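Local coordinates for protein 6-phosphogluconate dehydrogenase (Pseudomonas syringae, PDB 5U5G) that probably reduces (2-oxopropyl)phosphonate with NADPH in a late step of fosfomycin biosynthesis, with sites for the phosphonate and the dinucleotide, at residues 147-150 against 151-154; 30-34 against 35-39; 47-51 against 52-56. All blocks are in the same frame, centred on the assembly; numbering follows the deposited sequence.

Contact 1: residues 147-150 against 151-154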
loop_
_atom_site.group_PDB
_atom_site.type_symbol
_atom_site.label_atom_id
_atom_site.label_comp_id
_atom_site.label_asym_id
_atom_site.label_seq_id
_atom_site.Cartn_x
_atom_site.Cartn_y
_atom_site.Cartn_z
ATOM N N GLY A 147 3.133 23.012 -20.972
ATOM C CA GLY A 147 1.816 23.584 -21.192
ATOM C C GLY A 147 1.182 23.167 -22.506
ATOM O O GLY A 147 -0.044 23.050 -22.600
ATOM N N LEU A 148 1.996 22.928 -23.536
ATOM C CA LEU A 148 1.435 22.565 -24.835
ATOM C C LEU A 148 0.920 21.131 -24.837
ATOM O O LEU A 148 -0.117 20.841 -25.443
ATOM C CB LEU A 148 2.478 22.758 -25.935
ATOM C CG LEU A 148 2.906 24.209 -26.150
ATOM C CD1 LEU A 148 4.044 24.294 -27.153
ATOM C CD2 LEU A 148 1.714 25.021 -26.615
ATOM N N ILE A 149 1.628 20.216 -24.171
ATOM C CA ILE A 149 1.240 18.809 -24.195
ATOM C C ILE A 149 0.337 18.440 -23.027
ATOM O O ILE A 149 -0.288 17.368 -23.055
ATOM C CB ILE A 149 2.482 17.887 -24.232
ATOM C CG1 ILE A 149 3.429 18.209 -23.076
ATOM C CG2 ILE A 149 3.213 18.026 -25.568
ATOM C CD1 ILE A 149 3.224 17.362 -21.849
ATOM N N ARG A 150 0.241 19.300 -22.015
ATOM C CA ARG A 150 -0.650 19.063 -20.877
ATOM C C ARG A 150 -2.050 18.605 -21.273
ATOM O O ARG A 150 -2.533 17.617 -20.693
ATOM C CB ARG A 150 -0.684 20.338 -20.021
ATOM C CG ARG A 150 -0.836 20.092 -18.531
ATOM C CD ARG A 150 -2.227 19.633 -18.196
ATOM N NE ARG A 150 -2.381 19.252 -16.805
ATOM C CZ ARG A 150 -2.960 18.110 -16.439
ATOM N NH1 ARG A 150 -3.437 17.270 -17.361
ATOM N NH2 ARG A 150 -3.087 17.794 -15.158
ATOM N N PRO A 151 -2.756 19.239 -22.221
ATOM C CA PRO A 151 -4.089 18.731 -22.584
ATOM C C PRO A 151 -4.067 17.349 -23.219
ATOM O O PRO A 151 -5.086 16.657 -23.173
ATOM C CB PRO A 151 -4.617 19.788 -23.563
ATOM C CG PRO A 151 -3.829 21.004 -23.270
ATOM C CD PRO A 151 -2.456 20.488 -22.944
ATOM N N LEU A 152 -2.948 16.933 -23.819
ATOM C CA LEU A 152 -2.835 15.568 -24.333
ATOM C C LEU A 152 -2.756 14.548 -23.198
ATOM O O LEU A 152 -3.376 13.477 -23.274
ATOM C CB LEU A 152 -1.601 15.450 -25.227
ATOM C CG LEU A 152 -1.673 15.716 -26.736
ATOM C CD1 LEU A 152 -2.838 16.599 -27.116
ATOM C CD2 LEU A 152 -0.369 16.341 -27.193
ATOM N N LEU A 153 -1.959 14.843 -22.160
ATOM C CA LEU A 153 -1.861 13.941 -21.013
ATOM C C LEU A 153 -3.213 13.762 -20.345
ATOM O O LEU A 153 -3.515 12.678 -19.833
ATOM C CB LEU A 153 -0.842 14.474 -19.995
ATOM C CG LEU A 153 0.563 14.753 -20.511
ATOM C CD1 LEU A 153 1.428 15.354 -19.426
ATOM C CD2 LEU A 153 1.189 13.472 -21.062
ATOM N N GLU A 154 -4.025 14.823 -20.339
ATOM C CA GLU A 154 -5.355 14.777 -19.749
ATOM C C GLU A 154 -6.201 13.663 -20.351
ATOM O O GLU A 154 -7.090 13.124 -19.682
ATOM C CB GLU A 154 -6.045 16.134 -19.946
ATOM C CG GLU A 154 -7.423 16.237 -19.308
ATOM C CD GLU A 154 -7.383 16.006 -17.793
ATOM O OE1 GLU A 154 -8.243 15.258 -17.286
ATOM O OE2 GLU A 154 -6.505 16.599 -17.140
#

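Contact 2: residues 30-34 against 35-39. With NAP (NADP nicotinamide-adenine-dinucleotide phosphate), chain E.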
loop_
_atom_site.group_PDB
_atom_site.type_symbol
_atom_site.label_atom_id
_atom_site.label_comp_id
_atom_site.label_asym_id
_atom_site.label_seq_id
_atom_site.Cartn_x
_atom_site.Cartn_y
_atom_site.Cartn_z
ATOM N N VAL A 30 1.491 5.335 -35.459
ATOM C CA VAL A 30 2.149 4.440 -34.519
ATOM C C VAL A 30 3.306 3.741 -35.209
ATOM O O VAL A 30 3.265 3.451 -36.412
ATOM C CB VAL A 30 1.171 3.411 -33.914
ATOM C CG1 VAL A 30 0.107 4.131 -33.094
ATOM C CG2 VAL A 30 0.551 2.538 -35.006
ATOM N N HIS A 31 4.354 3.491 -34.426
ATOM C CA HIS A 31 5.524 2.741 -34.850
ATOM C C HIS A 31 5.964 1.799 -33.743
ATOM O O HIS A 31 5.962 2.163 -32.562
ATOM C CB HIS A 31 6.698 3.646 -35.201
ATOM C CG HIS A 31 7.939 2.887 -35.539
ATOM N ND1 HIS A 31 8.111 2.250 -36.748
ATOM C CD2 HIS A 31 9.049 2.618 -34.811
ATOM C CE1 HIS A 31 9.286 1.643 -36.760
ATOM N NE2 HIS A 31 9.873 1.850 -35.596
ATOM N N ASN A 32 6.366 0.595 -34.135
ATOM C CA ASN A 32 6.958 -0.359 -33.213
ATOM C C ASN A 32 7.936 -1.219 -34.000
ATOM O O ASN A 32 7.749 -1.453 -35.197
ATOM C CB ASN A 32 5.892 -1.229 -32.529
ATOM C CG ASN A 32 6.449 -2.040 -31.361
ATOM O OD1 ASN A 32 6.936 -1.481 -30.379
ATOM N ND2 ASN A 32 6.333 -3.356 -31.446
ATOM N N ARG A 33 8.999 -1.656 -33.322
ATOM C CA ARG A 33 9.942 -2.591 -33.922
ATOM C C ARG A 33 9.229 -3.838 -34.438
ATOM O O ARG A 33 9.508 -4.309 -35.542
ATOM C CB ARG A 33 11.024 -2.963 -32.902
ATOM C CG ARG A 33 11.909 -4.122 -33.314
ATOM C CD ARG A 33 12.945 -4.460 -32.231
ATOM N NE ARG A 33 12.341 -4.839 -30.947
ATOM C CZ ARG A 33 13.045 -5.230 -29.891
ATOM N NH1 ARG A 33 14.370 -5.294 -29.967
ATOM N NH2 ARG A 33 12.433 -5.569 -28.769
ATOM N N SER A 34 8.296 -4.379 -33.654
ATOM C CA SER A 34 7.528 -5.568 -34.018
ATOM C C SER A 34 6.170 -5.107 -34.534
ATOM O O SER A 34 5.306 -4.697 -33.748
ATOM C CB SER A 34 7.374 -6.503 -32.817
ATOM O OG SER A 34 8.642 -6.939 -32.342
ATOM N N ARG A 35 5.976 -5.172 -35.852
ATOM C CA ARG A 35 4.817 -4.499 -36.431
ATOM C C ARG A 35 3.493 -5.188 -36.108
ATOM O O ARG A 35 2.454 -4.534 -36.176
ATOM C CB ARG A 35 4.983 -4.344 -37.946
ATOM C CG ARG A 35 4.913 -5.625 -38.791
ATOM C CD ARG A 35 5.076 -5.202 -40.251
ATOM N NE ARG A 35 5.091 -6.283 -41.230
ATOM C CZ ARG A 35 4.002 -6.780 -41.808
ATOM N NH1 ARG A 35 2.799 -6.322 -41.472
ATOM N NH2 ARG A 35 4.114 -7.742 -42.711
ATOM N N GLU A 36 3.493 -6.468 -35.724
ATOM C CA GLU A 36 2.217 -7.125 -35.441
ATOM C C GLU A 36 1.507 -6.518 -34.232
ATOM O O GLU A 36 0.283 -6.625 -34.130
ATOM C CB GLU A 36 2.405 -8.636 -35.231
ATOM C CG GLU A 36 3.272 -9.037 -34.008
ATOM C CD GLU A 36 4.788 -9.096 -34.320
ATOM O OE1 GLU A 36 5.215 -8.562 -35.375
ATOM O OE2 GLU A 36 5.543 -9.693 -33.514
ATOM N N LYS A 37 2.239 -5.872 -33.323
ATOM C CA LYS A 37 1.603 -5.231 -32.174
ATOM C C LYS A 37 0.838 -3.972 -32.556
ATOM O O LYS A 37 0.112 -3.431 -31.716
ATOM C CB LYS A 37 2.658 -4.921 -31.104
ATOM C CG LYS A 37 3.262 -6.194 -30.501
ATOM C CD LYS A 37 4.135 -5.912 -29.291
ATOM C CE LYS A 37 5.185 -7.013 -29.086
ATOM N NZ LYS A 37 6.130 -6.679 -27.973
ATOM N N ALA A 38 0.980 -3.494 -33.790
ATOM C CA ALA A 38 0.174 -2.392 -34.294
ATOM C C ALA A 38 -1.136 -2.844 -34.930
ATOM O O ALA A 38 -1.997 -2.002 -35.191
ATOM C CB ALA A 38 0.966 -1.585 -35.321
ATOM N N ASP A 39 -1.315 -4.145 -35.173
ATOM C CA ASP A 39 -2.420 -4.601 -36.016
ATOM C C ASP A 39 -3.773 -4.210 -35.431
ATOM O O ASP A 39 -4.639 -3.679 -36.141
ATOM C CB ASP A 39 -2.342 -6.116 -36.220
ATOM C CG ASP A 39 -1.282 -6.529 -37.245
ATOM O OD1 ASP A 39 -0.887 -5.722 -38.115
ATOM O OD2 ASP A 39 -0.859 -7.694 -37.186
HETATM P PA NAP E . 6.846 -4.268 -22.963
HETATM O O1A NAP E . 7.944 -5.230 -22.696
HETATM O O2A NAP E . 5.403 -4.709 -22.933
HETATM O O5B NAP E . 7.113 -3.501 -24.412
HETATM C C5B NAP E . 8.438 -3.027 -24.397
HETATM C C4B NAP E . 8.566 -2.046 -25.583
HETATM O O4B NAP E . 9.913 -1.608 -25.751
HETATM C C3B NAP E . 8.082 -2.753 -26.899
HETATM O O3B NAP E . 7.494 -1.803 -27.734
HETATM C C2B NAP E . 9.435 -3.167 -27.511
HETATM O O2B NAP E . 9.456 -3.254 -28.851
HETATM C C1B NAP E . 10.272 -1.894 -27.091
HETATM N N9A NAP E . 11.682 -2.219 -27.176
HETATM C C8A NAP E . 12.496 -2.908 -26.253
HETATM N N7A NAP E . 13.777 -3.061 -26.687
HETATM C C5A NAP E . 13.773 -2.449 -27.948
HETATM C C6A NAP E . 14.776 -2.270 -28.917
HETATM N N6A NAP E . 16.051 -2.731 -28.704
HETATM N N1A NAP E . 14.521 -1.638 -30.091
HETATM C C2A NAP E . 13.237 -1.194 -30.260
HETATM N N3A NAP E . 12.183 -1.281 -29.437
HETATM C C4A NAP E . 12.479 -1.925 -28.266
HETATM O O3 NAP E . 7.167 -3.206 -21.753
HETATM P PN NAP E . 5.892 -2.409 -21.203
HETATM O O1N NAP E . 5.078 -1.791 -22.271
HETATM O O2N NAP E . 5.299 -3.018 -19.952
HETATM O O5D NAP E . 6.666 -1.026 -20.472
HETATM C C5D NAP E . 7.035 -0.100 -21.394
HETATM C C4D NAP E . 7.499 1.119 -20.619
HETATM O O4D NAP E . 6.425 1.599 -19.768
HETATM C C3D NAP E . 8.689 0.705 -19.656
HETATM O O3D NAP E . 9.604 1.762 -19.601
HETATM C C2D NAP E . 8.000 0.512 -18.323
HETATM O O2D NAP E . 8.826 0.790 -17.222
HETATM C C1D NAP E . 6.898 1.617 -18.427
HETATM N N1N NAP E . 5.771 1.324 -17.564
HETATM C C2N NAP E . 5.051 0.104 -17.659
HETATM C C3N NAP E . 3.938 -0.074 -16.863
HETATM C C7N NAP E . 3.151 -1.307 -16.955
HETATM O O7N NAP E . 2.126 -1.491 -16.297
HETATM N N7N NAP E . 3.524 -2.294 -17.850
HETATM C C4N NAP E . 3.447 0.998 -15.927
HETATM C C5N NAP E . 4.281 2.201 -15.901
HETATM C C6N NAP E . 5.368 2.322 -16.663
HETATM P P2B NAP E . 8.903 -4.879 -29.536
HETATM O O1X NAP E . 7.430 -4.723 -29.318
HETATM O O2X NAP E . 9.400 -4.805 -30.982
HETATM O O3X NAP E . 9.647 -5.805 -28.604
HETATM O O HOH W 1 8.175 -6.024 -37.550
#

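Contact 3: residues 47-51 against 52-56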
loop_
_atom_site.group_PDB
_atom_site.type_symbol
_atom_site.label_atom_id
_atom_site.label_comp_id
_atom_site.label_asym_id
_atom_site.label_seq_id
_atom_site.Cartn_x
_atom_site.Cartn_y
_atom_site.Cartn_z
ATOM N N VAL A 47 -2.626 4.817 -37.718
ATOM C CA VAL A 47 -1.922 4.798 -39.000
ATOM C C VAL A 47 -0.505 4.274 -38.775
ATOM O O VAL A 47 0.247 4.820 -37.955
ATOM C CB VAL A 47 -1.884 6.196 -39.648
ATOM C CG1 VAL A 47 -1.135 6.146 -40.970
ATOM C CG2 VAL A 47 -3.306 6.751 -39.850
ATOM N N TRP A 48 -0.125 3.241 -39.526
ATOM C CA TRP A 48 1.206 2.661 -39.383
ATOM C C TRP A 48 2.276 3.579 -39.967
ATOM O O TRP A 48 2.156 4.045 -41.104
ATOM C CB TRP A 48 1.264 1.293 -40.069
ATOM C CG TRP A 48 2.636 0.661 -40.095
ATOM C CD1 TRP A 48 3.415 0.427 -41.197
ATOM C CD2 TRP A 48 3.386 0.186 -38.970
ATOM N NE1 TRP A 48 4.597 -0.177 -40.826
ATOM C CE2 TRP A 48 4.607 -0.332 -39.466
ATOM C CE3 TRP A 48 3.146 0.145 -37.589
ATOM C CZ2 TRP A 48 5.583 -0.887 -38.633
ATOM C CZ3 TRP A 48 4.127 -0.405 -36.760
ATOM C CH2 TRP A 48 5.324 -0.917 -37.288
ATOM N N ALA A 49 3.320 3.847 -39.175
ATOM C CA ALA A 49 4.544 4.477 -39.654
ATOM C C ALA A 49 5.648 3.428 -39.653
ATOM O O ALA A 49 5.925 2.850 -38.591
ATOM C CB ALA A 49 4.934 5.674 -38.774
ATOM N N PRO A 50 6.274 3.113 -40.799
ATOM C CA PRO A 50 7.297 2.054 -40.811
ATOM C C PRO A 50 8.629 2.470 -40.214
ATOM O O PRO A 50 9.471 1.599 -39.956
ATOM C CB PRO A 50 7.454 1.736 -42.310
ATOM C CG PRO A 50 7.111 3.038 -42.988
ATOM C CD PRO A 50 5.966 3.590 -42.162
ATOM N N ASP A 51 8.865 3.760 -40.015
ATOM C CA ASP A 51 10.113 4.214 -39.427
ATOM C C ASP A 51 9.897 5.613 -38.865
ATOM O O ASP A 51 8.831 6.214 -39.028
ATOM C CB ASP A 51 11.273 4.157 -40.437
ATOM C CG ASP A 51 11.034 5.002 -41.691
ATOM O OD1 ASP A 51 10.166 5.905 -41.705
ATOM O OD2 ASP A 51 11.750 4.761 -42.685
ATOM N N ILE A 52 10.942 6.130 -38.213
ATOM C CA ILE A 52 10.872 7.400 -37.494
ATOM C C ILE A 52 10.799 8.576 -38.458
ATOM O O ILE A 52 10.224 9.626 -38.130
ATOM C CB ILE A 52 12.078 7.497 -36.533
ATOM C CG1 ILE A 52 12.011 6.380 -35.491
ATOM C CG2 ILE A 52 12.161 8.851 -35.848
ATOM C CD1 ILE A 52 10.664 6.222 -34.861
ATOM N N VAL A 53 11.366 8.427 -39.657
ATOM C CA VAL A 53 11.236 9.459 -40.680
ATOM C C VAL A 53 9.771 9.676 -41.027
ATOM O O VAL A 53 9.268 10.808 -41.012
ATOM C CB VAL A 53 12.054 9.083 -41.930
ATOM C CG1 VAL A 53 11.722 10.022 -43.089
ATOM C CG2 VAL A 53 13.539 9.104 -41.616
ATOM N N ALA A 54 9.064 8.591 -41.357
ATOM C CA ALA A 54 7.657 8.705 -41.710
ATOM C C ALA A 54 6.850 9.266 -40.552
ATOM O O ALA A 54 5.926 10.064 -40.754
ATOM C CB ALA A 54 7.105 7.341 -42.132
ATOM N N LEU A 55 7.171 8.849 -39.328
ATOM C CA LEU A 55 6.396 9.317 -38.190
ATOM C C LEU A 55 6.588 10.813 -37.985
ATOM O O LEU A 55 5.611 11.558 -37.852
ATOM C CB LEU A 55 6.783 8.530 -36.940
ATOM C CG LEU A 55 5.921 8.690 -35.695
ATOM C CD1 LEU A 55 4.515 8.177 -35.937
ATOM C CD2 LEU A 55 6.568 7.909 -34.583
ATOM N N THR A 56 7.843 11.277 -37.987
ATOM C CA THR A 56 8.113 12.692 -37.750
ATOM C C THR A 56 7.597 13.584 -38.877
ATOM O O THR A 56 7.340 14.771 -38.645
ATOM C CB THR A 56 9.619 12.926 -37.556
ATOM O OG1 THR A 56 10.346 12.359 -38.656
ATOM C CG2 THR A 56 10.114 12.305 -36.234
#

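Contact 1: residues 147-150 against 151-154
Arg150 and Glu154 each fold at their second torsion (chi2 -72° in Arg150, 59° in Glu154), and these two bends bring the charged ends together one helical turn apart. Arg150 NH1 meets Glu154 OE2 at 3.1 Å, an i to i+4 salt bridge. The guanidinium and carboxylate planes are only 25° apart, but OE2 approaches the guanidinium obliquely, and NH1 is the nitrogen that makes the bridge. Arg150 CZ is 3.9 Å from the same OE2. Beneath the pair the backbone does its usual work: Glu154 N donates to Arg150 O at 3.2 Å, so the two residues are tied by main chain and side chain alike.

On the inner side, Ile149 places its CG1 branch between its own N and carbonyl carbon, and CD1 at the end of that branch reaches Leu153 CD1 at 3.6 Å. The CG2 branch of Ile149 makes a looser touch with Leu152 CD2.

Pro151 breaks the regular pattern between these two faces. It has no N-H to give to Gly147 O, whose nearest neighbour on the ring is CD at 3.5 Å, and the helix kinks there. The carbonyl of Ile149 then serves two donors: Leu153 N in the normal fashion at 3.2 Å, and Leu152 N at 2.8 Å through a strongly bent, weak bond.

Ile149, Leu152 and Leu153 look into the fold, where they lie on Val61, Phe63, Val94, Ile119 and Cys121 of the central sheet, whereas Glu154 is exposed to solvent. The result is an amphipathic, proline-kinked helix 143-156, laid over the sheet of the nucleotide-binding domain as the helical link of the beta-alpha-beta unit from strand 135-139 to strand 157-162.

Contact 2: residues 30-34 against 35-39
After strand 28-31 the chain swings into a turn in which Lys37 N reaches back to Ser34 O at 3.3 Å, a weak bond, and residues 35-38 take helical backbone angles without forming a regular helix. Ser34 O has a second, shorter donor in Asn32 ND2, at 2.9 Å and almost straight, although that donor stands 29° out of the carbonyl plane. At the outer edge a bridging water joins Arg33 O to Arg35 N.

The turn gathers its side chains round the 2'-phosphate of NADP. Asn32 spends both ends of its amide on the cofactor: ND2 also donates to phosphate O1X, at 2.8 Å, and OD1 accepts from the ribose hydroxyl O3B as well as from Leu10 N, which fixes the rotation of the group. Lys37, extended beyond CG, brings NZ to within 2.7 Å of O1X, the oxygen Asn32 already holds. Ser34 OG donates to O2X at 2.6 Å. Arg33 bends at chi3 (60°) and clamps the phosphate edge-on, NE to O2X at 2.9 Å and NH2 to O3X at 2.8 Å, while one guanidinium face lies over the adenine near C5A.

Behind these groups Val30 CG2 and Ala38 CB meet at 4.2 Å and pack with Leu10. Two cationic side chains and two neutral donors, Asn32 ND2 and Ser34 OG, would be expected to offset much of the phosphate charge; this is the end of the second Rossmann strand, fitted out as a 2'-phosphate pocket, consistent with a preference for NADP over NAD.

Contact 3: residues 47-51 against 52-56
Ala49 CB sits against Leu55, 3.8 Å from CD1 and 3.9 Å from CB, and this is the apolar centre of the turn. Alongside, the CB of Ala54 packs against Pro50 CD at 3.9 Å and more loosely against Ala49 CB, so the approach of the chain end to the first helical turn is made by two methyls and a proline ring. Ile52 and Leu55 continue the apolar surface inward, onto Ile8 and the histidines of strand 28-31.

Outward from there the contact turns polar at Asp51. Its CG stands between the backbone N and the carbonyl carbon (chi1 59°), and from that position OD1 curls back over the helix start to accept from Ala54 N at 2.9 Å. The bond is nearly straight (168°) and reaches OD1 almost in line with its C-O bond. The main chain of the same residue opens the helix: Asp51 O takes Leu55 N at 3.1 Å, in the carbonyl plane. A carboxylate at a helix start would also be expected to interact well with the helix dipole.

This is a classic aspartate N-cap, placed where the chain leaves edge strand 47-48 and enters helix 52-58, the crossover that carries a Rossmann fold to its fourth strand, 61-64.

Overall arrangement
All three contacts belong to the nucleotide-binding domain and come along the chain in the order contact 2, contact 3, contact 1. Contacts 2 and 3 are neighbours, their centres 11 Å apart, because strands 28-31 and 47-48 pair in parallel: Val30 O lies 2.8 Å from Ala49 N, and Val30 N equally far from Val47 O, both probable hydrogen bonds. His31 and Asn32 also pack against Pro50 and Trp48. Contact 1 stands apart, its centre about 25 Å from that of contact 2 and 22 Å from that of contact 3, on a helix over the same sheet. Thus the cofactor-binding turn lies near one sheet edge, while the kinked helix precedes the strand at the other.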